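Local coordinates for ornithine carbamoyltransferase (Giardia intestinalis, PDB 3GRF), which probably catalyses the transfer of a carbamoyl group between carbamoyl phosphate and ornithine, a reaction of the arginine degradation pathway, at residues E63-R68 with S313-L318; F142-E147 with A307-H312. All coordinates share one frame; numbering follows the deposited sequence.

Interaction 1: E63-R68 with S313-L318; sequences ETAMTR and SAMAVL
Ala314 and Ala65 meet methyl to methyl, and this small pair illustrates how short side chains let two helices come close. Their CB atoms lie 3.9 Å apart, and the axes of the segments 63-68 and 313-318 approach to 8.6 Å at an angle of 65°. One residue on, Met315 comes nearest to the opposite backbone: its CA is 4.9 Å from the CA of Ala65. The first methylene does the packing here, with Met315 CG 3.6 Å from Ala65 CB. With CG placed beside its own backbone N and SD following in an extended second torsion (chi2 173°), the chain of Met315 runs along helix 56-69 and delivers its sulfur to Arg68. There SD lies alongside the aliphatic part of the arginine, touching CB and CD, and reaches the rim of the guanidinium near its plane, 3.7 Å from Arg68 NE. A turn later Leu318 closes the row. Only its CD1 branch makes the contact, touching both Ala65 CB at 4.0 Å and Met66 SD at 3.9 Å. The Met66 chain crosses the leucine at about a right angle, and its bends at chi2 and chi3 present the sulfur, not the terminal methyl, to the branch. Ala65 CB is thus met by three side chains of the C-terminal helix 303-322, which here joins the Asp/Orn-binding half of the chain to helix 56-69 in the carbamoyl-phosphate-binding half. Farther round helix 56-69, Glu63 and Thr67 pack on His72 of a second subunit. No hydrogen bond joins the two segments: methyls, methylenes and two thioethers make a buried joint that depends on shape, with the partly exposed Arg68 supplying its one charged border.

Interaction 2: F142-E147 with A307-H312; sequences FMTIKE and AGNRLH
Thr144 and Glu147 hold the same amide nitrogen of Asn309, an instance of one carboxamide satisfied from two successive turns of a facing helix. Asn309 ND2 donates to Thr144 OG1 over 2.8 Å, with an N-H...O angle of 158° and the oxygen lying in the amide plane. Its second bond, 3.1 Å to Glu147 OE1, arrives on the syn side of the carboxylate but tilted out of the carboxylate plane. Thr144 OG1 in turn bonds to Cys140 O, so the hydroxyl that receives the amide is itself held. Beside this grip the packing is close: Met143, its CG anti to the backbone N (chi1 176°), lays SD 3.9 Å from Asn309 CB, while Met143 CE lies 3.6 Å from Asn309 OD1 and 3.9 Å from His312 CB. The looser side is at Glu147, which is partly exposed and touches helix 303-322 through OE1. Its other oxygen, OE2, forms a salt bridge with Lys32, whose NZ also bonds to Asn309 OD1; the lysine thereby ties acid and amide together and would balance the carboxylate charge. Segments 142-147 and 307-312 cross at 107°, and helix 18-33, carrying Ala28 and Lys32, lies against both, while Leu311 turns to helix 56-69.

In the fold
Helix 303-322 carries one side of both contacts, whose centres lie 13 Å apart. In chain order the partners run 63-68, 142-147, 307-312 and 313-318, so interaction 2 falls wholly within the span bridged by interaction 1. Leu311 connects them directly: its CD1 and CD2 branches pack on Thr64, Ala65 and Arg68. In each case the C-terminal helix returns from the Asp/Orn-binding half of the chain to helices of the carbamoyl-phosphate-binding half, as in other transcarbamoylases, where the last helix crosses back onto the N-terminal domain. One contact is largely apolar, the other mixes hydrogen bonds with methionine packing, and both border a second subunit.

Interaction 1: E63-R68 with S313-L318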
loop_
_atom_site.group_PDB
_atom_site.type_symbol
_atom_site.label_atom_id
_atom_site.label_comp_id
_atom_site.label_asym_id
_atom_site.label_seq_id
_atom_site.Cartn_x
_atom_site.Cartn_y
_atom_site.Cartn_z
ATOM N N GLU A 63 3.693 -0.146 -9.164
ATOM C CA GLU A 63 3.986 -0.746 -7.879
ATOM C C GLU A 63 4.912 -1.980 -8.102
ATOM O O GLU A 63 5.892 -2.180 -7.386
ATOM C CB GLU A 63 2.657 -1.120 -7.160
ATOM C CG GLU A 63 2.583 -0.603 -5.706
ATOM C CD GLU A 63 1.220 -0.680 -5.045
ATOM O OE1 GLU A 63 0.202 -0.194 -5.632
ATOM O OE2 GLU A 63 1.166 -1.179 -3.904
ATOM N N THR A 64 4.602 -2.775 -9.127
ATOM C CA THR A 64 5.408 -3.930 -9.510
ATOM C C THR A 64 6.778 -3.515 -10.037
ATOM O O THR A 64 7.794 -4.192 -9.737
ATOM C CB THR A 64 4.652 -4.796 -10.559
ATOM O OG1 THR A 64 3.401 -5.138 -10.020
ATOM C CG2 THR A 64 5.407 -6.147 -10.834
ATOM N N ALA A 65 6.820 -2.417 -10.814
ATOM C CA ALA A 65 8.080 -1.938 -11.403
ATOM C C ALA A 65 9.043 -1.659 -10.293
ATOM O O ALA A 65 10.192 -2.097 -10.360
ATOM C CB ALA A 65 7.879 -0.701 -12.288
ATOM N N MET A 66 8.568 -1.010 -9.225
ATOM C CA MET A 66 9.480 -0.631 -8.137
ATOM C C MET A 66 9.979 -1.817 -7.395
ATOM O O MET A 66 11.151 -1.871 -7.062
ATOM C CB MET A 66 8.861 0.382 -7.163
ATOM C CG MET A 66 8.570 1.771 -7.760
ATOM S SD MET A 66 10.041 2.719 -8.245
ATOM C CE MET A 66 10.796 2.894 -6.651
ATOM N N THR A 67 9.108 -2.786 -7.128
ATOM C CA THR A 67 9.539 -4.052 -6.482
ATOM C C THR A 67 10.611 -4.742 -7.305
ATOM O O THR A 67 11.584 -5.297 -6.767
ATOM C CB THR A 67 8.343 -4.989 -6.290
ATOM O OG1 THR A 67 7.353 -4.294 -5.515
ATOM C CG2 THR A 67 8.743 -6.285 -5.558
ATOM N N ARG A 68 10.458 -4.711 -8.619
ATOM C CA ARG A 68 11.422 -5.414 -9.501
ATOM C C ARG A 68 12.800 -4.787 -9.551
ATOM O O ARG A 68 13.776 -5.435 -9.929
ATOM C CB ARG A 68 10.844 -5.576 -10.893
ATOM C CG ARG A 68 9.789 -6.682 -10.914
ATOM C CD ARG A 68 9.059 -6.726 -12.231
ATOM N NE ARG A 68 9.814 -7.387 -13.302
ATOM C CZ ARG A 68 9.651 -8.652 -13.692
ATOM N NH1 ARG A 68 8.784 -9.432 -13.074
ATOM N NH2 ARG A 68 10.385 -9.147 -14.699
ATOM N N SER A 313 8.210 -1.026 -19.417
ATOM C CA SER A 313 8.399 0.397 -19.789
ATOM C C SER A 313 8.340 1.342 -18.575
ATOM O O SER A 313 8.910 2.433 -18.584
ATOM C CB SER A 313 7.367 0.759 -20.823
ATOM O OG SER A 313 6.087 0.432 -20.306
ATOM N N ALA A 314 7.679 0.903 -17.519
ATOM C CA ALA A 314 7.624 1.692 -16.294
ATOM C C ALA A 314 8.943 1.588 -15.593
ATOM O O ALA A 314 9.425 2.596 -15.085
ATOM C CB ALA A 314 6.475 1.232 -15.363
ATOM N N MET A 315 9.537 0.382 -15.554
ATOM C CA MET A 315 10.794 0.185 -14.837
ATOM C C MET A 315 11.870 1.044 -15.494
ATOM O O MET A 315 12.778 1.538 -14.818
ATOM C CB MET A 315 11.261 -1.281 -14.886
ATOM C CG MET A 315 10.304 -2.340 -14.330
ATOM S SD MET A 315 10.829 -4.057 -14.601
ATOM C CE MET A 315 11.428 -4.031 -16.280
ATOM N N ALA A 316 11.799 1.166 -16.818
ATOM C CA ALA A 316 12.782 1.922 -17.597
ATOM C C ALA A 316 12.628 3.379 -17.314
ATOM O O ALA A 316 13.582 4.094 -17.072
ATOM C CB ALA A 316 12.625 1.651 -19.096
ATOM N N VAL A 317 11.403 3.885 -17.383
ATOM C CA VAL A 317 11.211 5.286 -17.099
ATOM C C VAL A 317 11.600 5.733 -15.686
ATOM O O VAL A 317 12.274 6.755 -15.518
ATOM C CB VAL A 317 9.736 5.653 -17.333
ATOM C CG1 VAL A 317 9.514 7.049 -16.890
ATOM C CG2 VAL A 317 9.395 5.444 -18.821
ATOM N N LEU A 318 11.171 4.972 -14.674
ATOM C CA LEU A 318 11.510 5.227 -13.264
ATOM C C LEU A 318 13.022 5.161 -13.096
ATOM O O LEU A 318 13.610 6.039 -12.565
ATOM C CB LEU A 318 10.796 4.221 -12.344
ATOM C CG LEU A 318 9.244 4.402 -12.359
ATOM C CD1 LEU A 318 8.463 3.261 -11.718
ATOM C CD2 LEU A 318 8.843 5.731 -11.699
#

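Interaction 2: F142-E147 with A307-H312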
loop_
_atom_site.group_PDB
_atom_site.type_symbol
_atom_site.label_atom_id
_atom_site.label_comp_id
_atom_site.label_asym_id
_atom_site.label_seq_id
_atom_site.Cartn_x
_atom_site.Cartn_y
_atom_site.Cartn_z
ATOM N N PHE A 142 5.497 1.956 -28.035
ATOM C CA PHE A 142 6.600 1.893 -28.993
ATOM C C PHE A 142 7.568 0.752 -28.705
ATOM O O PHE A 142 8.073 0.109 -29.620
ATOM C CB PHE A 142 7.280 3.248 -29.119
ATOM C CG PHE A 142 6.369 4.289 -29.651
ATOM C CD1 PHE A 142 5.844 5.273 -28.805
ATOM C CD2 PHE A 142 5.965 4.258 -30.990
ATOM C CE1 PHE A 142 4.999 6.225 -29.291
ATOM C CE2 PHE A 142 5.098 5.249 -31.497
ATOM C CZ PHE A 142 4.620 6.214 -30.627
ATOM N N MET A 143 7.779 0.464 -27.432
ATOM C CA MET A 143 8.457 -0.770 -27.045
ATOM C C MET A 143 7.788 -2.046 -27.600
ATOM O O MET A 143 8.469 -2.954 -28.091
ATOM C CB MET A 143 8.576 -0.834 -25.548
ATOM C CG MET A 143 9.198 -2.163 -25.025
ATOM S SD MET A 143 8.485 -2.670 -23.385
ATOM C CE MET A 143 9.287 -4.259 -23.243
ATOM N N THR A 144 6.465 -2.115 -27.520
ATOM C CA THR A 144 5.690 -3.241 -28.034
ATOM C C THR A 144 5.825 -3.325 -29.549
ATOM O O THR A 144 5.988 -4.420 -30.103
ATOM C CB THR A 144 4.170 -3.102 -27.639
ATOM O OG1 THR A 144 4.043 -3.060 -26.208
ATOM C CG2 THR A 144 3.328 -4.250 -28.239
ATOM N N ILE A 145 5.752 -2.171 -30.223
ATOM C CA ILE A 145 5.934 -2.136 -31.670
ATOM C C ILE A 145 7.360 -2.662 -32.009
ATOM O O ILE A 145 7.493 -3.560 -32.836
ATOM C CB ILE A 145 5.668 -0.713 -32.253
ATOM C CG1 ILE A 145 4.162 -0.407 -32.226
ATOM C CG2 ILE A 145 6.202 -0.532 -33.703
ATOM C CD1 ILE A 145 3.822 1.127 -32.296
ATOM N N LYS A 146 8.408 -2.167 -31.353
ATOM C CA LYS A 146 9.765 -2.672 -31.680
ATOM C C LYS A 146 9.947 -4.152 -31.424
ATOM O O LYS A 146 10.621 -4.853 -32.190
ATOM C CB LYS A 146 10.878 -1.916 -30.921
ATOM C CG LYS A 146 12.268 -2.650 -31.074
ATOM C CD LYS A 146 13.408 -1.696 -30.729
ATOM C CE LYS A 146 14.749 -2.294 -31.101
ATOM N NZ LYS A 146 15.761 -1.342 -30.555
ATOM N N GLU A 147 9.428 -4.597 -30.290
ATOM C CA GLU A 147 9.413 -5.988 -29.869
ATOM C C GLU A 147 8.742 -6.894 -30.870
ATOM O O GLU A 147 9.304 -7.873 -31.293
ATOM C CB GLU A 147 8.636 -6.103 -28.566
ATOM C CG GLU A 147 8.840 -7.415 -27.869
ATOM C CD GLU A 147 8.076 -7.494 -26.573
ATOM O OE1 GLU A 147 6.911 -7.053 -26.540
ATOM O OE2 GLU A 147 8.630 -8.011 -25.594
ATOM N N ALA A 307 -0.249 -4.535 -22.803
ATOM C CA ALA A 307 -0.634 -4.031 -21.475
ATOM C C ALA A 307 0.343 -4.522 -20.425
ATOM O O ALA A 307 0.674 -3.798 -19.509
ATOM C CB ALA A 307 -2.047 -4.474 -21.107
ATOM N N GLY A 308 0.825 -5.752 -20.573
ATOM C CA GLY A 308 1.874 -6.270 -19.721
ATOM C C GLY A 308 3.167 -5.490 -19.815
ATOM O O GLY A 308 3.949 -5.439 -18.831
ATOM N N ASN A 309 3.406 -4.908 -20.999
ATOM C CA ASN A 309 4.614 -4.101 -21.279
ATOM C C ASN A 309 4.599 -2.747 -20.557
ATOM O O ASN A 309 5.618 -2.059 -20.482
ATOM C CB ASN A 309 4.801 -3.891 -22.800
ATOM C CG ASN A 309 5.390 -5.119 -23.486
ATOM O OD1 ASN A 309 6.118 -5.911 -22.873
ATOM N ND2 ASN A 309 5.111 -5.271 -24.767
ATOM N N ARG A 310 3.463 -2.372 -19.975
ATOM C CA ARG A 310 3.396 -1.250 -19.048
ATOM C C ARG A 310 4.407 -1.434 -17.946
ATOM O O ARG A 310 5.045 -0.462 -17.520
ATOM C CB ARG A 310 1.988 -1.055 -18.442
ATOM C CG ARG A 310 0.928 -0.495 -19.425
ATOM C CD ARG A 310 1.361 0.881 -19.997
ATOM N NE ARG A 310 1.358 1.866 -18.907
ATOM C CZ ARG A 310 0.266 2.447 -18.383
ATOM N NH1 ARG A 310 -0.942 2.234 -18.897
ATOM N NH2 ARG A 310 0.385 3.267 -17.348
ATOM N N LEU A 311 4.595 -2.684 -17.531
ATOM C CA LEU A 311 5.505 -3.025 -16.435
ATOM C C LEU A 311 6.934 -2.654 -16.806
ATOM O O LEU A 311 7.584 -1.875 -16.131
ATOM C CB LEU A 311 5.381 -4.525 -16.023
ATOM C CG LEU A 311 6.532 -5.068 -15.110
ATOM C CD1 LEU A 311 6.665 -4.297 -13.775
ATOM C CD2 LEU A 311 6.528 -6.542 -14.893
ATOM N N HIS A 312 7.441 -3.274 -17.859
ATOM C CA HIS A 312 8.834 -3.079 -18.232
ATOM C C HIS A 312 9.137 -1.650 -18.705
ATOM O O HIS A 312 10.197 -1.111 -18.462
ATOM C CB HIS A 312 9.161 -4.088 -19.335
ATOM C CG HIS A 312 8.658 -5.468 -19.044
ATOM N ND1 HIS A 312 9.123 -6.219 -17.986
ATOM C CD2 HIS A 312 7.688 -6.203 -19.634
ATOM C CE1 HIS A 312 8.490 -7.374 -17.966
ATOM N NE2 HIS A 312 7.619 -7.391 -18.963
#